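Local coordinates for protein glucokinase (Streptomyces griseus, PDB 3VGL) that probably phosphorylates D-glucose with ATP to give glucose 6-phosphate, as a zinc-containing glucokinase of the ROK family, at residues 2-11 / 55-65; 269-277 / 288-296. One frame throughout, in Å; residues are numbered along the deposited sequence.

Contact 1. Residues 2-11 / 55-65. With ANP (phosphoaminophosphonic acid-adenylate ester), chain E.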
loop_
_atom_site.group_PDB
_atom_site.type_symbol
_atom_site.label_atom_id
_atom_site.label_comp_id
_atom_site.label_asym_id
_atom_site.label_seq_id
_atom_site.Cartn_x
_atom_site.Cartn_y
_atom_site.Cartn_z
ATOM N N GLY A 2 -19.880 -45.755 12.494
ATOM C CA GLY A 2 -18.710 -46.335 13.212
ATOM C C GLY A 2 -17.650 -45.284 13.444
ATOM O O GLY A 2 -17.947 -44.083 13.493
ATOM N N LEU A 3 -16.408 -45.734 13.579
ATOM C CA LEU A 3 -15.278 -44.834 13.788
ATOM C C LEU A 3 -14.510 -44.616 12.500
ATOM O O LEU A 3 -14.323 -45.537 11.710
ATOM C CB LEU A 3 -14.323 -45.425 14.824
ATOM C CG LEU A 3 -14.952 -45.834 16.158
ATOM C CD1 LEU A 3 -13.886 -46.502 16.986
ATOM C CD2 LEU A 3 -15.498 -44.640 16.885
ATOM N N THR A 4 -14.070 -43.380 12.297
ATOM C CA THR A 4 -13.158 -43.054 11.203
ATOM C C THR A 4 -11.928 -42.385 11.787
ATOM O O THR A 4 -11.915 -42.016 12.966
ATOM C CB THR A 4 -13.824 -42.084 10.207
ATOM O OG1 THR A 4 -14.282 -40.940 10.934
ATOM C CG2 THR A 4 -15.005 -42.765 9.524
ATOM N N ILE A 5 -10.889 -42.241 10.971
ATOM C CA ILE A 5 -9.708 -41.503 11.368
ATOM C C ILE A 5 -9.692 -40.185 10.617
ATOM O O ILE A 5 -9.987 -40.161 9.436
ATOM C CB ILE A 5 -8.411 -42.299 11.027
ATOM C CG1 ILE A 5 -8.187 -43.413 12.052
ATOM C CG2 ILE A 5 -7.181 -41.364 10.940
ATOM C CD1 ILE A 5 -7.172 -43.070 13.135
ATOM N N GLY A 6 -9.391 -39.099 11.324
ATOM C CA GLY A 6 -9.087 -37.818 10.655
ATOM C C GLY A 6 -7.590 -37.562 10.732
ATOM O O GLY A 6 -6.965 -37.819 11.762
ATOM N N VAL A 7 -6.997 -37.060 9.636
ATOM C CA VAL A 7 -5.580 -36.695 9.604
ATOM C C VAL A 7 -5.452 -35.261 9.085
ATOM O O VAL A 7 -5.848 -34.981 7.947
ATOM C CB VAL A 7 -4.746 -37.615 8.650
ATOM C CG1 VAL A 7 -3.233 -37.324 8.787
ATOM C CG2 VAL A 7 -5.028 -39.087 8.927
ATOM N N ASP A 8 -4.928 -34.358 9.912
ATOM C CA ASP A 8 -4.754 -32.960 9.492
ATOM C C ASP A 8 -3.292 -32.799 9.139
ATOM O O ASP A 8 -2.417 -32.990 9.991
ATOM C CB ASP A 8 -5.162 -32.025 10.652
ATOM C CG ASP A 8 -5.099 -30.544 10.271
ATOM O OD1 ASP A 8 -4.072 -30.090 9.708
ATOM O OD2 ASP A 8 -6.090 -29.830 10.545
ATOM N N ILE A 9 -3.017 -32.501 7.864
ATOM C CA ILE A 9 -1.645 -32.299 7.413
ATOM C C ILE A 9 -1.407 -30.825 7.147
ATOM O O ILE A 9 -1.903 -30.267 6.150
ATOM C CB ILE A 9 -1.311 -33.081 6.143
ATOM C CG1 ILE A 9 -1.568 -34.561 6.384
ATOM C CG2 ILE A 9 0.171 -32.879 5.771
ATOM C CD1 ILE A 9 -2.104 -35.269 5.169
ATOM N N GLY A 10 -0.664 -30.208 8.055
ATOM C CA GLY A 10 -0.362 -28.770 7.930
ATOM C C GLY A 10 1.080 -28.549 7.514
ATOM O O GLY A 10 1.856 -29.490 7.384
ATOM N N GLY A 11 1.438 -27.284 7.286
ATOM C CA GLY A 11 2.817 -26.930 6.928
ATOM C C GLY A 11 3.850 -27.353 7.966
ATOM O O GLY A 11 5.006 -27.600 7.619
ATOM N N HIS A 55 -8.563 -49.568 17.885
ATOM C CA HIS A 55 -9.871 -49.151 17.380
ATOM C C HIS A 55 -10.201 -49.779 16.042
ATOM O O HIS A 55 -9.339 -49.926 15.188
ATOM C CB HIS A 55 -9.938 -47.618 17.250
ATOM C CG HIS A 55 -9.701 -46.891 18.539
ATOM N ND1 HIS A 55 -10.687 -46.700 19.486
ATOM C CD2 HIS A 55 -8.578 -46.329 19.047
ATOM C CE1 HIS A 55 -10.189 -46.034 20.512
ATOM N NE2 HIS A 55 -8.909 -45.806 20.276
ATOM N N ASP A 56 -11.476 -50.111 15.863
ATOM C CA ASP A 56 -11.974 -50.577 14.574
ATOM C C ASP A 56 -12.340 -49.354 13.712
ATOM O O ASP A 56 -13.310 -48.653 14.001
ATOM C CB ASP A 56 -13.205 -51.473 14.773
ATOM C CG ASP A 56 -12.901 -52.739 15.565
ATOM O OD1 ASP A 56 -11.813 -53.338 15.384
ATOM O OD2 ASP A 56 -13.771 -53.148 16.360
ATOM N N VAL A 57 -11.547 -49.120 12.670
ATOM C CA VAL A 57 -11.643 -47.907 11.834
ATOM C C VAL A 57 -12.141 -48.216 10.416
ATOM O O VAL A 57 -11.615 -49.110 9.748
ATOM C CB VAL A 57 -10.271 -47.184 11.773
ATOM C CG1 VAL A 57 -10.282 -46.040 10.758
ATOM C CG2 VAL A 57 -9.870 -46.681 13.155
ATOM N N GLU A 58 -13.116 -47.427 9.957
ATOM C CA GLU A 58 -13.861 -47.667 8.717
ATOM C C GLU A 58 -13.367 -46.860 7.505
ATOM O O GLU A 58 -13.504 -47.291 6.353
ATOM C CB GLU A 58 -15.320 -47.315 8.969
ATOM C CG GLU A 58 -16.316 -47.973 8.048
ATOM C CD GLU A 58 -17.571 -48.405 8.795
ATOM O OE1 GLU A 58 -18.204 -47.547 9.448
ATOM O OE2 GLU A 58 -17.924 -49.602 8.732
ATOM N N ALA A 59 -12.813 -45.678 7.766
ATOM C CA ALA A 59 -12.374 -44.794 6.688
ATOM C C ALA A 59 -11.360 -43.805 7.219
ATOM O O ALA A 59 -11.248 -43.630 8.427
ATOM C CB ALA A 59 -13.570 -44.034 6.102
ATOM N N VAL A 60 -10.672 -43.127 6.303
ATOM C CA VAL A 60 -9.684 -42.085 6.636
ATOM C C VAL A 60 -10.077 -40.794 5.919
ATOM O O VAL A 60 -10.276 -40.792 4.704
ATOM C CB VAL A 60 -8.232 -42.500 6.234
ATOM C CG1 VAL A 60 -7.228 -41.384 6.512
ATOM C CG2 VAL A 60 -7.781 -43.782 6.968
ATOM N N GLY A 61 -10.209 -39.705 6.674
ATOM C CA GLY A 61 -10.371 -38.373 6.071
ATOM C C GLY A 61 -9.096 -37.586 6.282
ATOM O O GLY A 61 -8.591 -37.503 7.396
ATOM N N ILE A 62 -8.602 -36.962 5.212
ATOM C CA ILE A 62 -7.406 -36.154 5.264
ATOM C C ILE A 62 -7.826 -34.706 5.075
ATOM O O ILE A 62 -8.546 -34.399 4.115
ATOM C CB ILE A 62 -6.445 -36.562 4.127
ATOM C CG1 ILE A 62 -5.825 -37.930 4.426
ATOM C CG2 ILE A 62 -5.365 -35.484 3.927
ATOM C CD1 ILE A 62 -5.061 -38.540 3.246
ATOM N N GLY A 63 -7.423 -33.843 6.007
ATOM C CA GLY A 63 -7.520 -32.375 5.808
ATOM C C GLY A 63 -6.131 -31.897 5.418
ATOM O O GLY A 63 -5.225 -31.912 6.250
ATOM N N ALA A 64 -5.963 -31.491 4.156
ATOM C CA ALA A 64 -4.654 -31.188 3.621
ATOM C C ALA A 64 -4.491 -29.686 3.441
ATOM O O ALA A 64 -5.370 -29.055 2.888
ATOM C CB ALA A 64 -4.482 -31.883 2.265
ATOM N N ALA A 65 -3.343 -29.150 3.856
ATOM C CA ALA A 65 -3.060 -27.714 3.719
ATOM C C ALA A 65 -2.669 -27.337 2.275
ATOM O O ALA A 65 -1.525 -26.976 1.987
ATOM C CB ALA A 65 -1.981 -27.308 4.697
HETATM P PB ANP E . -0.037 -26.346 11.003
HETATM O O1B ANP E . -0.067 -25.061 10.169
HETATM O O2B ANP E . 1.073 -27.304 10.685
HETATM N N3B ANP E . -1.524 -27.178 10.812
HETATM P PA ANP E . -0.443 -24.831 13.470
HETATM O O1A ANP E . -0.090 -25.190 14.916
HETATM O O2A ANP E . -1.870 -24.597 13.081
HETATM O O3A ANP E . 0.235 -25.961 12.537
HETATM O "O5'" ANP E . 0.384 -23.526 13.021
HETATM C "C5'" ANP E . 1.797 -23.420 13.222
HETATM C "C4'" ANP E . 2.176 -21.959 13.343
HETATM O "O4'" ANP E . 1.369 -21.322 14.343
HETATM C "C3'" ANP E . 3.610 -21.828 13.795
HETATM O "O3'" ANP E . 4.087 -20.568 13.316
HETATM C "C2'" ANP E . 3.450 -21.783 15.292
HETATM O "O2'" ANP E . 4.539 -21.133 15.925
HETATM C "C1'" ANP E . 2.149 -21.021 15.498
HETATM N N9 ANP E . 1.390 -21.551 16.645
HETATM C C8 ANP E . 0.826 -22.766 16.773
HETATM N N7 ANP E . 0.196 -22.880 17.986
HETATM C C5 ANP E . 0.356 -21.696 18.604
HETATM C C6 ANP E . -0.023 -21.099 19.916
HETATM N N6 ANP E . -0.745 -21.805 20.824
HETATM N N1 ANP E . 0.347 -19.820 20.145
HETATM C C2 ANP E . 1.068 -19.071 19.276
HETATM N N3 ANP E . 1.456 -19.560 18.074
HETATM C C4 ANP E . 1.135 -20.821 17.724
HETATM O O HOH W 1 -18.547 -45.042 10.106
HETATM O O HOH W 2 -15.988 -48.481 13.610
#
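Gly-2 meets Glu-58 through a water, which accepts from Gly-2 N and donates to Glu-58 OE1. From there strands 3-9 and 57-64 run parallel, neighbours in the mixed sheet of the N-terminal actin-like ATPase lobe. The chain joins them through strand 13-19, strand 29-32 and helix 37-52. Leu-3 lays CB against Asp-56 O at 3.5 Å, and its carbonyl takes the N-H of Glu-58. Thr-4 rests CG2 on Ala-59 CB, while its OG1 is hydrogen-bonded to Ala-307 O of helix 301-311. Ile-5 is hydrogen-bonded at both ends, N to Ala-59 O and O to Gly-61 N. Its CG1, anti to the carbonyl carbon (chi1 -77°), meets Val-57 CG1 at 3.6 Å. Gly-6 pairs with Gly-61, and its CA comes 3.3 Å from Gly-61 O in a CA-H...O contact. Val-7 N donates to Gly-61 O, its O accepts from Gly-63 N, and its CG2 touches Val-60 CG1. Ile-5, Val-7 and Ile-9 share one face with Val-60, Ile-62 and Ala-64; Asp-8 points to the other. Ile-9 CD1 presses on Ile-62 CG2 at 3.5 Å, tight for two carbons. Its O accepts from Ala-65 N at a bent 140°. Ala-65 lines the glucose pocket; Gly-10 and Gly-11 line that of the bound ATP analogue. Gly-10 C and Gly-11 N each lie 3.4 Å from O2B of the analogue.

Contact 2. Residues 269-277 / 288-296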
loop_
_atom_site.group_PDB
_atom_site.type_symbol
_atom_site.label_atom_id
_atom_site.label_comp_id
_atom_site.label_asym_id
_atom_site.label_seq_id
_atom_site.Cartn_x
_atom_site.Cartn_y
_atom_site.Cartn_z
ATOM N N VAL A 269 -6.096 -14.412 22.104
ATOM C CA VAL A 269 -6.031 -13.990 20.694
ATOM C C VAL A 269 -7.392 -13.538 20.148
ATOM O O VAL A 269 -7.447 -12.609 19.344
ATOM C CB VAL A 269 -5.353 -15.082 19.816
ATOM C CG1 VAL A 269 -6.157 -16.379 19.794
ATOM C CG2 VAL A 269 -5.092 -14.576 18.402
ATOM N N LEU A 270 -8.490 -14.154 20.602
ATOM C CA LEU A 270 -9.800 -13.797 20.054
ATOM C C LEU A 270 -10.266 -12.388 20.431
ATOM O O LEU A 270 -10.916 -11.705 19.618
ATOM C CB LEU A 270 -10.885 -14.825 20.410
ATOM C CG LEU A 270 -11.240 -15.888 19.376
ATOM C CD1 LEU A 270 -11.932 -15.255 18.156
ATOM C CD2 LEU A 270 -9.996 -16.692 18.946
ATOM N N ASP A 271 -9.951 -11.940 21.649
ATOM C CA ASP A 271 -10.398 -10.618 22.082
ATOM C C ASP A 271 -9.798 -9.487 21.227
ATOM O O ASP A 271 -10.558 -8.671 20.707
ATOM C CB ASP A 271 -10.167 -10.424 23.589
ATOM C CG ASP A 271 -10.582 -9.036 24.077
ATOM O OD1 ASP A 271 -11.797 -8.738 24.132
ATOM O OD2 ASP A 271 -9.682 -8.236 24.411
ATOM N N PRO A 272 -8.453 -9.478 21.012
ATOM C CA PRO A 272 -7.952 -8.442 20.103
ATOM C C PRO A 272 -8.469 -8.594 18.677
ATOM O O PRO A 272 -8.698 -7.579 18.017
ATOM C CB PRO A 272 -6.425 -8.609 20.150
ATOM C CG PRO A 272 -6.163 -9.903 20.891
ATOM C CD PRO A 272 -7.364 -10.135 21.750
ATOM N N ILE A 273 -8.661 -9.830 18.207
ATOM C CA ILE A 273 -9.177 -10.009 16.827
ATOM C C ILE A 273 -10.606 -9.457 16.708
ATOM O O ILE A 273 -10.938 -8.732 15.763
ATOM C CB ILE A 273 -9.113 -11.471 16.386
ATOM C CG1 ILE A 273 -7.644 -11.848 16.183
ATOM C CG2 ILE A 273 -9.892 -11.664 15.095
ATOM C CD1 ILE A 273 -7.403 -13.334 15.722
ATOM N N ARG A 274 -11.436 -9.785 17.698
ATOM C CA ARG A 274 -12.823 -9.303 17.724
ATOM C C ARG A 274 -12.909 -7.779 17.761
ATOM O O ARG A 274 -13.707 -7.168 17.033
ATOM C CB ARG A 274 -13.565 -9.911 18.929
ATOM C CG ARG A 274 -15.073 -9.697 18.892
ATOM C CD ARG A 274 -15.729 -10.346 20.145
ATOM N NE ARG A 274 -15.501 -11.792 20.219
ATOM C CZ ARG A 274 -14.703 -12.393 21.106
ATOM N NH1 ARG A 274 -14.064 -11.673 22.033
ATOM N NH2 ARG A 274 -14.559 -13.713 21.096
ATOM N N LYS A 275 -12.101 -7.170 18.627
ATOM C CA LYS A 275 -12.080 -5.707 18.752
ATOM C C LYS A 275 -11.637 -5.072 17.427
ATOM O O LYS A 275 -12.217 -4.096 16.956
ATOM C CB LYS A 275 -11.181 -5.286 19.913
ATOM C CG LYS A 275 -11.818 -5.486 21.298
ATOM C CD LYS A 275 -10.799 -5.295 22.398
ATOM C CE LYS A 275 -11.490 -5.235 23.744
ATOM N NZ LYS A 275 -10.485 -5.352 24.836
ATOM N N SER A 276 -10.621 -5.661 16.808
ATOM C CA SER A 276 -10.174 -5.177 15.506
ATOM C C SER A 276 -11.256 -5.294 14.416
ATOM O O SER A 276 -11.485 -4.359 13.649
ATOM C CB SER A 276 -8.941 -5.960 15.082
ATOM O OG SER A 276 -8.545 -5.522 13.787
ATOM N N PHE A 277 -11.908 -6.454 14.355
ATOM C CA PHE A 277 -13.041 -6.672 13.465
ATOM C C PHE A 277 -14.072 -5.552 13.614
ATOM O O PHE A 277 -14.475 -4.953 12.622
ATOM C CB PHE A 277 -13.693 -8.029 13.771
ATOM C CG PHE A 277 -15.033 -8.221 13.110
ATOM C CD1 PHE A 277 -15.119 -8.393 11.734
ATOM C CD2 PHE A 277 -16.196 -8.256 13.866
ATOM C CE1 PHE A 277 -16.341 -8.579 11.103
ATOM C CE2 PHE A 277 -17.438 -8.444 13.237
ATOM C CZ PHE A 277 -17.504 -8.614 11.862
ATOM N N PRO A 288 -25.550 -4.702 11.108
ATOM C CA PRO A 288 -25.277 -5.621 12.195
ATOM C C PRO A 288 -23.890 -6.277 12.120
ATOM O O PRO A 288 -23.270 -6.334 11.054
ATOM C CB PRO A 288 -26.370 -6.696 12.046
ATOM C CG PRO A 288 -27.333 -6.168 11.036
ATOM C CD PRO A 288 -26.530 -5.258 10.163
ATOM N N HIS A 289 -23.424 -6.756 13.257
ATOM C CA HIS A 289 -22.109 -7.407 13.304
ATOM C C HIS A 289 -22.215 -8.902 13.577
ATOM O O HIS A 289 -22.978 -9.355 14.430
ATOM C CB HIS A 289 -21.206 -6.743 14.337
ATOM C CG HIS A 289 -21.805 -6.666 15.704
ATOM N ND1 HIS A 289 -22.520 -5.569 16.135
ATOM C CD2 HIS A 289 -21.822 -7.556 16.726
ATOM C CE1 HIS A 289 -22.944 -5.783 17.369
ATOM N NE2 HIS A 289 -22.531 -6.977 17.752
ATOM N N ALA A 290 -21.398 -9.676 12.875
ATOM C CA ALA A 290 -21.264 -11.107 13.140
ATOM C C ALA A 290 -20.596 -11.337 14.478
ATOM O O ALA A 290 -19.893 -10.459 14.991
ATOM C CB ALA A 290 -20.409 -11.734 12.054
ATOM N N GLN A 291 -20.818 -12.523 15.041
ATOM C CA GLN A 291 -20.021 -12.993 16.162
ATOM C C GLN A 291 -18.635 -13.357 15.646
ATOM O O GLN A 291 -18.465 -13.721 14.465
ATOM C CB GLN A 291 -20.645 -14.231 16.796
ATOM C CG GLN A 291 -22.020 -13.932 17.391
ATOM C CD GLN A 291 -22.672 -15.182 17.904
ATOM O OE1 GLN A 291 -22.168 -15.808 18.816
ATOM N NE2 GLN A 291 -23.802 -15.552 17.311
ATOM N N VAL A 292 -17.659 -13.233 16.535
ATOM C CA VAL A 292 -16.291 -13.683 16.257
ATOM C C VAL A 292 -15.944 -14.644 17.379
ATOM O O VAL A 292 -15.851 -14.244 18.544
ATOM C CB VAL A 292 -15.273 -12.514 16.212
ATOM C CG1 VAL A 292 -13.871 -13.067 15.900
ATOM C CG2 VAL A 292 -15.650 -11.501 15.123
ATOM N N LEU A 293 -15.758 -15.907 17.015
ATOM C CA LEU A 293 -15.659 -16.994 18.006
ATOM C C LEU A 293 -14.411 -17.820 17.830
ATOM O O LEU A 293 -13.976 -18.067 16.707
ATOM C CB LEU A 293 -16.868 -17.933 17.902
ATOM C CG LEU A 293 -18.243 -17.261 18.008
ATOM C CD1 LEU A 293 -19.334 -18.260 17.659
ATOM C CD2 LEU A 293 -18.443 -16.684 19.400
ATOM N N ALA A 294 -13.832 -18.273 18.940
ATOM C CA ALA A 294 -12.776 -19.273 18.856
ATOM C C ALA A 294 -13.373 -20.603 18.416
ATOM O O ALA A 294 -14.488 -20.960 18.828
ATOM C CB ALA A 294 -12.112 -19.446 20.218
ATOM N N ALA A 295 -12.632 -21.336 17.588
ATOM C CA ALA A 295 -12.953 -22.728 17.316
ATOM C C ALA A 295 -13.052 -23.472 18.646
ATOM O O ALA A 295 -12.114 -23.471 19.447
ATOM C CB ALA A 295 -11.869 -23.360 16.422
ATOM N N GLN A 296 -14.214 -24.055 18.895
ATOM C CA GLN A 296 -14.412 -24.829 20.123
ATOM C C GLN A 296 -13.476 -26.030 20.224
ATOM O O GLN A 296 -13.068 -26.435 21.331
ATOM C CB GLN A 296 -15.864 -25.273 20.214
ATOM C CG GLN A 296 -16.784 -24.166 20.693
ATOM C CD GLN A 296 -18.192 -24.667 20.928
ATOM O OE1 GLN A 296 -18.418 -25.867 21.070
ATOM N NE2 GLN A 296 -19.144 -23.753 20.938
#
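Val-292 O takes two hydrogen bonds from Arg-274, from NE at 3.0 Å and NH2 at 2.9 Å. Both N-H groups lie on one edge, nearly coplanar with the oxygen. NE meets a lone pair in the plane of the carbonyl; NH2 comes in 20° off that plane. The arginine chain leaves with CG anti to the backbone N (chi1 -169°) and bends at chi3, turning the guanidinium along the strand. Beside it, Val-292 divides its methyls: CG1 meets Leu-270 CD1 at 3.7 Å, and CG2 meets Phe-277 CD2 at 3.5 Å. Leu-270 also sets CD2 against Ala-294 CB at 3.7 Å. Further out, Glu-267 forms a salt bridge with Arg-274 NH2. Helix 227-251 backs Ile-273 and Phe-277 through Leu-244. Strands 255-259 and 291-294 and helix 267-280 form a beta-alpha-beta unit, segment 269-277 running nearly antiparallel to strand 291-294. An alanine in place of Arg-274 would remove both donors to Val-292 O and is likely to leave Glu-267 without its cationic mate. Strand 291-294 is outermost in its sheet within this chain, with Gln-291 and Leu-293 hydrogen-bonded to 255-259. Arg-274 therefore serves a carbonyl on the strand's other side, and Glu-267 probably balances its charge.

Overall arrangement
Both segments of contact 1 precede those of contact 2 in the sequence. Their centres lie 29 Å apart, on opposite sides of the chain's centre; their nearest atoms are about 10 Å apart. Each belongs to its own mixed sheet. Contact 1 joins two inner strands of the sheet that also holds 13-19, 29-32 and 100-104. Contact 2 sets helix 267-280 on the outermost strand, within this chain, of the sheet built on 125-130, 134-140, 143-144 and 255-259. The two sheets repeat one strand order, as expected for the paired lobes of the actin-like ATPase fold. Contact 1 ends at the bound ATP analogue and glucose; contact 2 lies away from the substrate and metal sites.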